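PDB 5EX2: peptidyl-prolyl cis-trans isomerase from Hirschia baltica, which probably catalyses the cis-trans isomerisation of peptide bonds preceding proline, and binds magnesium. Local coordinates for residues E8-D13 with E229-R234; P22-I27 with Q50-V55; S61-H66 with A80-R85; K117-G122 with P128-Q133. All coordinates share one frame; numbering follows the deposited sequence.

Interaction 1. Residues E8-D13 with E229-R234; sequences ESVQAD and EAWVMR
V10 lays a methyl group on the indole of W231, and this CH-pi contact is the apolar half of the interaction. CG1 of V10 sits 3.5 Å from the centroid of the five-membered ring of W231 and 21° off its normal, so the approach is over the face, although displaced toward the rim. The closest pair, V10 CG1 and W231 CG at 3.2 Å, marks a tight fit. Holding CG1 anti to the backbone N (chi1 165°) aims this branch of V10 at the ring. Q11 adds its aliphatic part at the six-membered end, with its CG 3.6 Å from W231 CZ2; its amide plane stands steeply to the indole, at 78°.

The polar half is bridged by a single water. NE2 of Q11 and OE1 of E229, 3.6 Å apart, do not bond directly; the water accepts from Q11 NE2 at 2.7 Å and donates to E229 OE1 at 2.9 Å. K7 forms a long, weak ion pair with the same carboxylate.

The helix 7-11 thereby packs against the middle strand, 229-233, of a three-stranded antiparallel sheet. W231 pairs through its backbone with V262 of strand 261-264, while V10 also touches W17 on strand 17-19.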
loop_
_atom_site.group_PDB
_atom_site.type_symbol
_atom_site.label_atom_id
_atom_site.label_comp_id
_atom_site.label_asym_id
_atom_site.label_seq_id
_atom_site.Cartn_x
_atom_site.Cartn_y
_atom_site.Cartn_z
ATOM N N GLU A 8 -8.008 -19.875 11.836
ATOM C CA GLU A 8 -8.819 -20.057 13.019
ATOM C C GLU A 8 -8.449 -19.031 14.097
ATOM O O GLU A 8 -9.321 -18.406 14.699
ATOM C CB GLU A 8 -8.652 -21.484 13.542
ATOM C CG GLU A 8 -9.535 -21.830 14.719
ATOM C CD GLU A 8 -9.558 -23.326 15.017
ATOM O OE1 GLU A 8 -8.853 -24.090 14.323
ATOM O OE2 GLU A 8 -10.284 -23.741 15.946
ATOM N N SER A 9 -7.152 -18.850 14.325
ATOM C CA SER A 9 -6.689 -17.947 15.381
ATOM C C SER A 9 -6.981 -16.481 15.055
ATOM O O SER A 9 -7.214 -15.668 15.951
ATOM C CB SER A 9 -5.193 -18.139 15.621
ATOM O OG SER A 9 -4.432 -17.567 14.576
ATOM N N VAL A 10 -6.944 -16.138 13.772
ATOM C CA VAL A 10 -7.223 -14.790 13.320
ATOM C C VAL A 10 -8.726 -14.491 13.393
ATOM O O VAL A 10 -9.123 -13.436 13.878
ATOM C CB VAL A 10 -6.695 -14.608 11.899
ATOM C CG1 VAL A 10 -7.265 -13.366 11.250
ATOM C CG2 VAL A 10 -5.169 -14.589 11.917
ATOM N N GLN A 11 -9.565 -15.418 12.942
ATOM C CA GLN A 11 -11.013 -15.203 12.983
ATOM C C GLN A 11 -11.586 -15.130 14.388
ATOM O O GLN A 11 -12.583 -14.446 14.628
ATOM C CB GLN A 11 -11.726 -16.312 12.220
ATOM C CG GLN A 11 -11.529 -16.202 10.740
ATOM C CD GLN A 11 -12.300 -17.252 9.968
ATOM O OE1 GLN A 11 -12.529 -18.357 10.459
ATOM N NE2 GLN A 11 -12.707 -16.911 8.752
ATOM N N ALA A 12 -10.963 -15.833 15.320
ATOM C CA ALA A 12 -11.447 -15.859 16.685
ATOM C C ALA A 12 -11.073 -14.605 17.459
ATOM O O ALA A 12 -11.509 -14.438 18.590
ATOM C CB ALA A 12 -10.908 -17.078 17.402
ATOM N N ASP A 13 -10.271 -13.731 16.858
ATOM C CA ASP A 13 -9.607 -12.666 17.610
ATOM C C ASP A 13 -9.683 -11.298 16.945
ATOM O O ASP A 13 -8.678 -10.742 16.516
ATOM C CB ASP A 13 -8.152 -13.061 17.844
ATOM C CG ASP A 13 -7.455 -12.185 18.868
ATOM O OD1 ASP A 13 -8.122 -11.376 19.550
ATOM O OD2 ASP A 13 -6.231 -12.342 19.033
ATOM N N GLU A 229 -9.588 -14.218 1.645
ATOM C CA GLU A 229 -9.942 -13.463 2.839
ATOM C C GLU A 229 -8.652 -12.988 3.488
ATOM O O GLU A 229 -7.777 -13.791 3.807
ATOM C CB GLU A 229 -10.782 -14.316 3.796
ATOM C CG GLU A 229 -12.130 -14.754 3.192
ATOM C CD GLU A 229 -12.932 -15.747 4.038
ATOM O OE1 GLU A 229 -12.698 -15.874 5.256
ATOM O OE2 GLU A 229 -13.826 -16.393 3.457
ATOM N N ALA A 230 -8.541 -11.675 3.671
ATOM C CA ALA A 230 -7.331 -11.077 4.223
ATOM C C ALA A 230 -7.593 -10.407 5.560
ATOM O O ALA A 230 -8.668 -9.850 5.796
ATOM C CB ALA A 230 -6.743 -10.074 3.235
ATOM N N TRP A 231 -6.600 -10.489 6.424
ATOM C CA TRP A 231 -6.649 -9.822 7.715
ATOM C C TRP A 231 -5.333 -9.119 7.926
ATOM O O TRP A 231 -4.286 -9.585 7.472
ATOM C CB TRP A 231 -6.906 -10.807 8.867
ATOM C CG TRP A 231 -8.338 -11.235 9.077
ATOM C CD1 TRP A 231 -9.256 -10.690 9.953
ATOM C CD2 TRP A 231 -8.995 -12.335 8.452
ATOM N NE1 TRP A 231 -10.441 -11.382 9.885
ATOM C CE2 TRP A 231 -10.310 -12.392 8.967
ATOM C CE3 TRP A 231 -8.606 -13.265 7.494
ATOM C CZ2 TRP A 231 -11.229 -13.349 8.557
ATOM C CZ3 TRP A 231 -9.514 -14.213 7.087
ATOM C CH2 TRP A 231 -10.818 -14.249 7.613
ATOM N N VAL A 232 -5.401 -7.999 8.629
ATOM C CA VAL A 232 -4.234 -7.194 8.975
ATOM C C VAL A 232 -4.261 -7.013 10.470
ATOM O O VAL A 232 -5.302 -6.701 11.043
ATOM C CB VAL A 232 -4.246 -5.833 8.254
ATOM C CG1 VAL A 232 -3.077 -4.964 8.690
ATOM C CG2 VAL A 232 -4.243 -6.035 6.768
ATOM N N MET A 233 -3.132 -7.242 11.111
ATOM C CA MET A 233 -3.047 -7.073 12.555
ATOM C C MET A 233 -3.416 -5.637 12.936
ATOM O O MET A 233 -3.091 -4.681 12.251
ATOM C CB MET A 233 -1.644 -7.432 13.050
ATOM C CG MET A 233 -1.462 -7.329 14.584
ATOM S SD MET A 233 0.108 -7.962 15.132
ATOM C CE MET A 233 -0.129 -9.729 14.964
ATOM N N ARG A 234 -4.159 -5.508 14.028
ATOM C CA ARG A 234 -4.573 -4.216 14.548
ATOM C C ARG A 234 -3.417 -3.571 15.306
ATOM O O ARG A 234 -2.889 -4.147 16.252
ATOM C CB ARG A 234 -5.795 -4.366 15.460
ATOM C CG ARG A 234 -7.070 -4.664 14.693
ATOM C CD ARG A 234 -8.330 -4.608 15.546
ATOM N NE ARG A 234 -9.524 -4.939 14.761
ATOM C CZ ARG A 234 -10.142 -4.111 13.917
ATOM N NH1 ARG A 234 -9.694 -2.877 13.713
ATOM N NH2 ARG A 234 -11.220 -4.520 13.261
HETATM O O HOH W 1 -14.207 -17.833 6.693
#

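Interaction 2. Residues P22-I27 with Q50-V55; sequences PDNLVI and QIRKVV
R52 starts with CG anti to its carbonyl carbon (chi1 -67°) and then runs extended as far as NE, which carries the guanidinium from the helix across to D23 and N24. NE donates to the backbone O of D23 at 2.7 Å with an N-H...O angle of 164°, a short and nearly straight bond lying in the guanidinium plane. NH2 reaches N24 OD1 at 2.9 Å, also in plane, and the N24 amide is turned nearly coplanar with the guanidinium; a second NH2 bond, to D23 O, is weak. D23 OD2 lies over one guanidinium face, toward its rim, 3.3 Å from R52 NE, with the carboxylate and guanidinium planes 8° apart. Nearer the barrel, V26 CG1 meets V55 CG2 at 4.0 Å, joining strand 25-30 to helix 45-57. A leucine in place of R52 would probably leave D23 O and N24 OD1 without these donors and the carboxylate without one of its positive partners. D23 OD1 turns instead to S220 OG and R56 NH2. Because no N-H of R52 points at D23 OD2, the salt bridge between them is purely electrostatic, and the nearby charges of R52 and R56 would be expected to favour the ionised carboxylate.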
loop_
_atom_site.group_PDB
_atom_site.type_symbol
_atom_site.label_atom_id
_atom_site.label_comp_id
_atom_site.label_asym_id
_atom_site.label_seq_id
_atom_site.Cartn_x
_atom_site.Cartn_y
_atom_site.Cartn_z
ATOM N N PRO A 22 -13.368 -6.564 0.938
ATOM C CA PRO A 22 -13.034 -7.058 -0.407
ATOM C C PRO A 22 -12.938 -5.966 -1.478
ATOM O O PRO A 22 -12.190 -6.162 -2.427
ATOM C CB PRO A 22 -14.194 -8.018 -0.737
ATOM C CG PRO A 22 -14.808 -8.367 0.528
ATOM C CD PRO A 22 -14.512 -7.283 1.528
ATOM N N ASP A 23 -13.648 -4.851 -1.331
ATOM C CA ASP A 23 -13.548 -3.779 -2.309
ATOM C C ASP A 23 -12.261 -2.963 -2.109
ATOM O O ASP A 23 -11.975 -2.078 -2.910
ATOM C CB ASP A 23 -14.775 -2.862 -2.244
ATOM C CG ASP A 23 -15.073 -2.201 -3.579
ATOM O OD1 ASP A 23 -14.955 -2.877 -4.628
ATOM O OD2 ASP A 23 -15.424 -1.005 -3.605
ATOM N N ASN A 24 -11.507 -3.238 -1.051
ATOM C CA ASN A 24 -10.197 -2.613 -0.868
ATOM C C ASN A 24 -9.057 -3.588 -1.138
ATOM O O ASN A 24 -7.922 -3.319 -0.782
ATOM C CB ASN A 24 -10.040 -2.064 0.555
ATOM C CG ASN A 24 -10.957 -0.910 0.847
ATOM O OD1 ASN A 24 -11.515 -0.304 -0.050
ATOM N ND2 ASN A 24 -11.119 -0.602 2.127
ATOM N N LEU A 25 -9.357 -4.726 -1.755
ATOM C CA LEU A 25 -8.363 -5.777 -1.927
ATOM C C LEU A 25 -8.232 -6.144 -3.393
ATOM O O LEU A 25 -9.196 -6.558 -4.023
ATOM C CB LEU A 25 -8.742 -7.009 -1.105
ATOM C CG LEU A 25 -7.752 -8.172 -1.044
ATOM C CD1 LEU A 25 -6.396 -7.745 -0.497
ATOM C CD2 LEU A 25 -8.345 -9.286 -0.174
ATOM N N VAL A 26 -7.015 -6.018 -3.904
ATOM C CA VAL A 26 -6.724 -6.261 -5.305
ATOM C C VAL A 26 -5.730 -7.398 -5.418
ATOM O O VAL A 26 -4.751 -7.460 -4.677
ATOM C CB VAL A 26 -6.116 -5.013 -5.972
ATOM C CG1 VAL A 26 -6.119 -5.152 -7.491
ATOM C CG2 VAL A 26 -6.834 -3.743 -5.517
ATOM N N ILE A 27 -5.979 -8.296 -6.363
ATOM C CA ILE A 27 -5.056 -9.374 -6.659
ATOM C C ILE A 27 -4.276 -9.031 -7.927
ATOM O O ILE A 27 -4.866 -8.909 -8.979
ATOM C CB ILE A 27 -5.773 -10.708 -6.862
ATOM C CG1 ILE A 27 -6.802 -10.951 -5.749
ATOM C CG2 ILE A 27 -4.753 -11.830 -6.912
ATOM C CD1 ILE A 27 -7.578 -12.221 -5.929
ATOM N N GLN A 50 -9.457 5.417 -8.896
ATOM C CA GLN A 50 -8.805 5.211 -10.191
ATOM C C GLN A 50 -8.335 3.779 -10.365
ATOM O O GLN A 50 -8.542 3.168 -11.416
ATOM C CB GLN A 50 -7.633 6.171 -10.336
ATOM C CG GLN A 50 -6.864 6.077 -11.652
ATOM C CD GLN A 50 -7.501 6.853 -12.788
ATOM O OE1 GLN A 50 -8.607 7.376 -12.667
ATOM N NE2 GLN A 50 -6.780 6.955 -13.899
ATOM N N ILE A 51 -7.694 3.219 -9.348
ATOM C CA ILE A 51 -7.177 1.857 -9.464
ATOM C C ILE A 51 -8.327 0.871 -9.645
ATOM O O ILE A 51 -8.260 0.010 -10.505
ATOM C CB ILE A 51 -6.319 1.473 -8.249
ATOM C CG1 ILE A 51 -5.047 2.352 -8.198
ATOM C CG2 ILE A 51 -5.968 -0.003 -8.268
ATOM C CD1 ILE A 51 -4.137 2.293 -9.430
ATOM N N ARG A 52 -9.390 0.998 -8.866
ATOM C CA ARG A 52 -10.541 0.114 -9.076
ATOM C C ARG A 52 -11.059 0.201 -10.504
ATOM O O ARG A 52 -11.350 -0.816 -11.138
ATOM C CB ARG A 52 -11.685 0.451 -8.123
ATOM C CG ARG A 52 -11.400 0.186 -6.670
ATOM C CD ARG A 52 -12.690 0.086 -5.874
ATOM N NE ARG A 52 -12.419 0.139 -4.445
ATOM C CZ ARG A 52 -12.531 1.228 -3.698
ATOM N NH1 ARG A 52 -12.938 2.382 -4.220
ATOM N NH2 ARG A 52 -12.246 1.157 -2.411
ATOM N N LYS A 53 -11.183 1.418 -11.001
ATOM C CA LYS A 53 -11.661 1.659 -12.348
ATOM C C LYS A 53 -10.759 0.991 -13.377
ATOM O O LYS A 53 -11.241 0.292 -14.261
ATOM C CB LYS A 53 -11.745 3.166 -12.585
ATOM C CG LYS A 53 -12.157 3.589 -13.975
ATOM C CD LYS A 53 -12.151 5.116 -14.089
ATOM C CE LYS A 53 -12.472 5.582 -15.505
ATOM N NZ LYS A 53 -13.912 5.418 -15.842
ATOM N N VAL A 54 -9.451 1.205 -13.282
ATOM C CA VAL A 54 -8.544 0.639 -14.282
ATOM C C VAL A 54 -8.537 -0.894 -14.203
ATOM O O VAL A 54 -8.591 -1.581 -15.220
ATOM C CB VAL A 54 -7.118 1.217 -14.125
ATOM C CG1 VAL A 54 -6.161 0.592 -15.125
ATOM C CG2 VAL A 54 -7.143 2.723 -14.320
ATOM N N VAL A 55 -8.512 -1.437 -12.997
ATOM C CA VAL A 55 -8.555 -2.880 -12.830
ATOM C C VAL A 55 -9.772 -3.440 -13.556
ATOM O O VAL A 55 -9.666 -4.405 -14.315
ATOM C CB VAL A 55 -8.578 -3.279 -11.320
ATOM C CG1 VAL A 55 -8.931 -4.753 -11.143
ATOM C CG2 VAL A 55 -7.242 -2.990 -10.676
#

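Interaction 3. Residues S61-H66 with A80-R85; sequences SGTKFH and AATLGR
T82 meets G62, T63 and K64 without any ring or charged plane taking part, so the touching surfaces are methyl, methylene, hydroxyl and carbonyl groups. Beside them, within 80-85, the guanidinium of R85 carries L83 CD2 over the centre of one face, 3.7 Å above its plane. T82 covers the turn with both branches. Its OG1 lies 3.5 Å from T63 CG2, a van der Waals approach, while its CG2 sits 3.5 Å from the backbone O of G62. The same T82 methyl also comes alongside K64 CG at 4.0 Å. OG1 of T82 is held between the backbone N and the carbonyl carbon (chi1 45°), which places it 2.7 Å from a water. That water donates to S61 O, also at 2.7 Å, and so ties the helix to the turn where no direct polar bond does. T63 OG1 is engaged instead with Y60 O. A glycine in place of T82 would probably leave the water at S61 O without its second anchor and open a gap beside T63 CG2, G62 O and K64 CG. G62 itself turns the chain at phi 87°, where a CB would be pressed against the carbonyl O of S61. The geometry is that of a short helix, 79-83, that follows strand 73-76 of the eight-stranded cyclophilin barrel and is set against the weakly bonded start of the adjacent strand 63-69.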
loop_
_atom_site.group_PDB
_atom_site.type_symbol
_atom_site.label_atom_id
_atom_site.label_comp_id
_atom_site.label_asym_id
_atom_site.label_seq_id
_atom_site.Cartn_x
_atom_site.Cartn_y
_atom_site.Cartn_z
ATOM N N SER A 61 -4.070 -6.187 -17.654
ATOM C CA SER A 61 -3.626 -7.529 -17.941
ATOM C C SER A 61 -2.635 -7.503 -19.079
ATOM O O SER A 61 -2.871 -6.893 -20.124
ATOM C CB SER A 61 -4.805 -8.437 -18.247
ATOM O OG SER A 61 -5.574 -8.559 -17.067
ATOM N N GLY A 62 -1.493 -8.135 -18.851
ATOM C CA GLY A 62 -0.429 -8.151 -19.836
ATOM C C GLY A 62 0.533 -6.982 -19.800
ATOM O O GLY A 62 1.472 -6.942 -20.583
ATOM N N THR A 63 0.309 -6.014 -18.929
ATOM C CA THR A 63 1.252 -4.904 -18.869
ATOM C C THR A 63 2.568 -5.354 -18.236
ATOM O O THR A 63 2.610 -6.189 -17.338
ATOM C CB THR A 63 0.690 -3.702 -18.096
ATOM O OG1 THR A 63 0.263 -4.107 -16.797
ATOM C CG2 THR A 63 -0.480 -3.058 -18.848
ATOM N N LYS A 64 3.655 -4.775 -18.720
ATOM C CA LYS A 64 4.978 -5.202 -18.309
ATOM C C LYS A 64 5.395 -4.516 -17.017
ATOM O O LYS A 64 4.890 -3.447 -16.683
ATOM C CB LYS A 64 6.008 -4.875 -19.378
ATOM C CG LYS A 64 5.698 -5.441 -20.742
ATOM C CD LYS A 64 5.676 -6.946 -20.754
ATOM C CE LYS A 64 5.520 -7.472 -22.181
ATOM N NZ LYS A 64 6.632 -7.033 -23.072
ATOM N N PHE A 65 6.344 -5.108 -16.313
ATOM C CA PHE A 65 7.102 -4.372 -15.309
ATOM C C PHE A 65 8.324 -3.850 -16.027
ATOM O O PHE A 65 9.385 -4.480 -16.059
ATOM C CB PHE A 65 7.445 -5.255 -14.121
ATOM C CG PHE A 65 6.268 -5.526 -13.274
ATOM C CD1 PHE A 65 5.846 -4.584 -12.357
ATOM C CD2 PHE A 65 5.544 -6.689 -13.413
ATOM C CE1 PHE A 65 4.726 -4.807 -11.583
ATOM C CE2 PHE A 65 4.423 -6.913 -12.640
ATOM C CZ PHE A 65 4.018 -5.972 -11.725
ATOM N N HIS A 66 8.147 -2.691 -16.647
ATOM C CA HIS A 66 9.106 -2.186 -17.623
ATOM C C HIS A 66 10.234 -1.355 -17.023
ATOM O O HIS A 66 11.191 -1.042 -17.720
ATOM C CB HIS A 66 8.380 -1.353 -18.675
ATOM C CG HIS A 66 7.809 -0.085 -18.131
ATOM N ND1 HIS A 66 6.580 -0.017 -17.512
ATOM C CD2 HIS A 66 8.335 1.162 -18.063
ATOM C CE1 HIS A 66 6.363 1.222 -17.101
ATOM N NE2 HIS A 66 7.412 1.956 -17.422
ATOM N N ALA A 80 -0.789 1.701 -22.501
ATOM C CA ALA A 80 -0.626 2.006 -23.918
ATOM C C ALA A 80 0.438 1.130 -24.571
ATOM O O ALA A 80 0.287 0.701 -25.717
ATOM C CB ALA A 80 -0.276 3.470 -24.100
ATOM N N ALA A 81 1.495 0.827 -23.829
ATOM C CA ALA A 81 2.620 0.094 -24.391
ATOM C C ALA A 81 2.234 -1.312 -24.854
ATOM O O ALA A 81 2.788 -1.812 -25.846
ATOM C CB ALA A 81 3.739 0.022 -23.390
ATOM N N THR A 82 1.315 -1.963 -24.144
ATOM C CA THR A 82 0.925 -3.324 -24.523
ATOM C C THR A 82 -0.477 -3.381 -25.172
ATOM O O THR A 82 -0.727 -4.245 -26.017
ATOM C CB THR A 82 1.001 -4.282 -23.307
ATOM O OG1 THR A 82 0.407 -3.671 -22.167
ATOM C CG2 THR A 82 2.453 -4.609 -22.977
ATOM N N LEU A 83 -1.353 -2.420 -24.884
ATOM C CA LEU A 83 -2.633 -2.343 -25.593
ATOM C C LEU A 83 -2.424 -2.016 -27.083
ATOM O O LEU A 83 -3.145 -2.518 -27.937
ATOM C CB LEU A 83 -3.547 -1.298 -24.953
ATOM C CG LEU A 83 -4.908 -1.086 -25.613
ATOM C CD1 LEU A 83 -5.760 -2.352 -25.566
ATOM C CD2 LEU A 83 -5.634 0.073 -24.952
ATOM N N GLY A 84 -1.440 -1.174 -27.378
ATOM C CA GLY A 84 -1.137 -0.811 -28.749
ATOM C C GLY A 84 -1.809 0.482 -29.153
ATOM O O GLY A 84 -1.626 0.952 -30.270
ATOM N N ARG A 85 -2.557 1.076 -28.229
ATOM C CA ARG A 85 -3.213 2.352 -28.455
ATOM C C ARG A 85 -3.347 3.038 -27.114
ATOM O O ARG A 85 -3.221 2.398 -26.073
ATOM C CB ARG A 85 -4.568 2.152 -29.131
ATOM C CG ARG A 85 -5.517 1.239 -28.386
ATOM C CD ARG A 85 -6.871 1.168 -29.084
ATOM N NE ARG A 85 -7.841 0.393 -28.323
ATOM C CZ ARG A 85 -8.470 0.843 -27.240
ATOM N NH1 ARG A 85 -8.228 2.070 -26.775
ATOM N NH2 ARG A 85 -9.332 0.062 -26.606
HETATM O O HOH W 2 -1.828 -5.115 -21.943
#

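Interaction 4. Residues K117-G122 with P128-Q133; sequences KSQYTG and PIETRQ. With MG (magnesium ion), chain C.
K117 and Q133 meet at the open end of a beta hairpin whose strands, 119-124 and 127-132, run antiparallel with segment axes at 160°. The backbone O of K117 accepts from Q133 NE2 at 2.8 Å, which fixes the flip of that amide and turns its OE1 to the magnesium ion at 2.4 Å. Q115, E135 and three waters complete the six-ligand site. S118 O lies over a face of the R132 guanidinium and takes a bond from a water that in turn accepts from Q133 N.

Q119 spends both ends of its amide: OE1 receives R132 NH1 at 2.7 Å, in the guanidinium plane, and NE2 donates to E130 OE2 at 2.9 Å. The latter donor comes from above the carboxylate, 67° out of its plane; E130 OE1 is salt-bridged to R179. On the other face of the sheet, Y120 places its ring between its backbone N and carbonyl carbon (chi1 70°), so that T131 CG2 lies over the ring, 3.5 Å from its centroid. The two backbones form a hydrogen-bonded pair, and Y120 OH is bonded to D134. T121 returns to the Q119 face, where its CG2 packs 3.9 Å from E130 CG, while its OG1 bonds D252.

The next pair, G122 with I129, closes both ways: G122 N to I129 O and I129 N to G122 O, each at 2.9 Å.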
loop_
_atom_site.group_PDB
_atom_site.type_symbol
_atom_site.label_atom_id
_atom_site.label_comp_id
_atom_site.label_asym_id
_atom_site.label_seq_id
_atom_site.Cartn_x
_atom_site.Cartn_y
_atom_site.Cartn_z
ATOM N N LYS A 117 10.197 15.951 17.876
ATOM C CA LYS A 117 10.499 16.328 16.488
ATOM C C LYS A 117 9.306 16.975 15.796
ATOM O O LYS A 117 8.184 16.972 16.321
ATOM C CB LYS A 117 10.992 15.120 15.684
ATOM C CG LYS A 117 12.365 14.599 16.131
ATOM C CD LYS A 117 12.888 13.510 15.192
ATOM C CE LYS A 117 14.192 12.900 15.694
ATOM N NZ LYS A 117 15.341 13.857 15.618
ATOM N N SER A 118 9.550 17.532 14.613
ATOM C CA SER A 118 8.502 18.207 13.862
ATOM C C SER A 118 7.554 17.205 13.253
ATOM O O SER A 118 6.425 17.537 12.899
ATOM C CB SER A 118 9.092 19.078 12.762
ATOM O OG SER A 118 9.807 20.163 13.329
ATOM N N GLN A 119 8.033 15.978 13.101
ATOM C CA GLN A 119 7.240 14.910 12.512
ATOM C C GLN A 119 7.444 13.634 13.291
ATOM O O GLN A 119 8.420 13.489 14.001
ATOM C CB GLN A 119 7.627 14.708 11.041
ATOM C CG GLN A 119 7.231 15.880 10.176
ATOM C CD GLN A 119 7.826 15.898 8.787
ATOM O OE1 GLN A 119 7.698 16.897 8.097
ATOM N NE2 GLN A 119 8.446 14.796 8.356
ATOM N N TYR A 120 6.517 12.695 13.149
ATOM C CA TYR A 120 6.736 11.364 13.678
ATOM C C TYR A 120 6.032 10.401 12.756
ATOM O O TYR A 120 5.243 10.817 11.906
ATOM C CB TYR A 120 6.240 11.233 15.130
ATOM C CG TYR A 120 4.747 11.274 15.302
ATOM C CD1 TYR A 120 4.066 12.480 15.443
ATOM C CD2 TYR A 120 4.010 10.097 15.356
ATOM C CE1 TYR A 120 2.684 12.497 15.608
ATOM C CE2 TYR A 120 2.637 10.104 15.511
ATOM C CZ TYR A 120 1.971 11.298 15.630
ATOM O OH TYR A 120 0.599 11.297 15.797
ATOM N N THR A 121 6.333 9.124 12.953
ATOM C CA THR A 121 5.715 8.073 12.187
ATOM C C THR A 121 4.994 7.104 13.108
ATOM O O THR A 121 5.266 6.989 14.308
ATOM C CB THR A 121 6.729 7.274 11.364
ATOM O OG1 THR A 121 7.592 6.544 12.239
ATOM C CG2 THR A 121 7.557 8.169 10.433
ATOM N N GLY A 122 4.069 6.377 12.522
ATOM C CA GLY A 122 3.321 5.382 13.254
ATOM C C GLY A 122 2.499 4.614 12.258
ATOM O O GLY A 122 2.779 4.634 11.052
ATOM N N PRO A 128 1.773 2.418 7.043
ATOM C CA PRO A 128 2.717 3.322 7.682
ATOM C C PRO A 128 2.278 4.749 7.403
ATOM O O PRO A 128 1.839 5.068 6.295
ATOM C CB PRO A 128 4.036 2.975 7.007
ATOM C CG PRO A 128 3.625 2.553 5.618
ATOM C CD PRO A 128 2.303 1.865 5.784
ATOM N N ILE A 129 2.416 5.617 8.399
ATOM C CA ILE A 129 1.977 6.994 8.297
ATOM C C ILE A 129 3.058 7.881 8.886
ATOM O O ILE A 129 3.655 7.525 9.896
ATOM C CB ILE A 129 0.651 7.242 9.045
ATOM C CG1 ILE A 129 -0.449 6.289 8.567
ATOM C CG2 ILE A 129 0.218 8.704 8.916
ATOM C CD1 ILE A 129 -0.945 6.567 7.173
ATOM N N GLU A 130 3.345 8.995 8.220
ATOM C CA GLU A 130 4.179 10.053 8.779
ATOM C C GLU A 130 3.324 11.303 8.865
ATOM O O GLU A 130 2.441 11.535 8.048
ATOM C CB GLU A 130 5.436 10.298 7.930
ATOM C CG GLU A 130 6.364 11.317 8.533
ATOM C CD GLU A 130 7.706 11.381 7.854
ATOM O OE1 GLU A 130 7.838 10.921 6.699
ATOM O OE2 GLU A 130 8.632 11.895 8.490
ATOM N N THR A 131 3.572 12.117 9.881
ATOM C CA THR A 131 2.672 13.211 10.144
ATOM C C THR A 131 3.362 14.393 10.761
ATOM O O THR A 131 4.340 14.239 11.469
ATOM C CB THR A 131 1.545 12.749 11.077
ATOM O OG1 THR A 131 0.537 13.752 11.190
ATOM C CG2 THR A 131 2.058 12.340 12.458
ATOM N N ARG A 132 2.826 15.571 10.459
ATOM C CA ARG A 132 3.096 16.753 11.257
ATOM C C ARG A 132 2.442 16.551 12.624
ATOM O O ARG A 132 1.595 15.677 12.807
ATOM C CB ARG A 132 2.585 18.007 10.544
ATOM C CG ARG A 132 3.132 18.166 9.136
ATOM C CD ARG A 132 4.635 18.343 9.117
ATOM N NE ARG A 132 5.024 19.644 9.640
ATOM C CZ ARG A 132 6.280 20.075 9.718
ATOM N NH1 ARG A 132 7.283 19.316 9.283
ATOM N NH2 ARG A 132 6.529 21.277 10.203
ATOM N N GLN A 133 2.864 17.330 13.606
ATOM C CA GLN A 133 2.439 17.073 14.969
ATOM C C GLN A 133 0.955 17.320 15.187
ATOM O O GLN A 133 0.396 18.310 14.725
ATOM C CB GLN A 133 3.265 17.935 15.926
ATOM C CG GLN A 133 4.655 17.392 16.102
ATOM C CD GLN A 133 4.698 16.072 16.836
ATOM O OE1 GLN A 133 3.690 15.619 17.405
ATOM N NE2 GLN A 133 5.861 15.454 16.853
HETATM MG MG MG C . 2.868 15.327 19.615
HETATM O O HOH W 3 4.692 19.497 13.083
HETATM O O HOH W 4 4.722 16.609 20.211
HETATM O O HOH W 5 2.883 14.507 21.758
HETATM O O HOH W 6 0.981 13.925 18.894
#

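Starting at the N terminus, helix 7-11 packs on strand 229-233, so interaction 1 closes a loop of 215 residues that contains the other three contacts. Within it, interactions 2, 3 and 4 follow in series, each closing before the next opens, and none cross. Interaction 2 joins the first barrel strand to helix 45-57; interaction 3, with nearest atoms about 6 Å away, sets helix 79-83 against strand 63-69 of the same barrel. Interaction 4 is a local hairpin in a separate sheet, across the chain's centre from both. Interactions 1 and 2 touch through A230 CB and L25 CD2, 3.8 Å apart, linking the three-stranded sheet to the barrel.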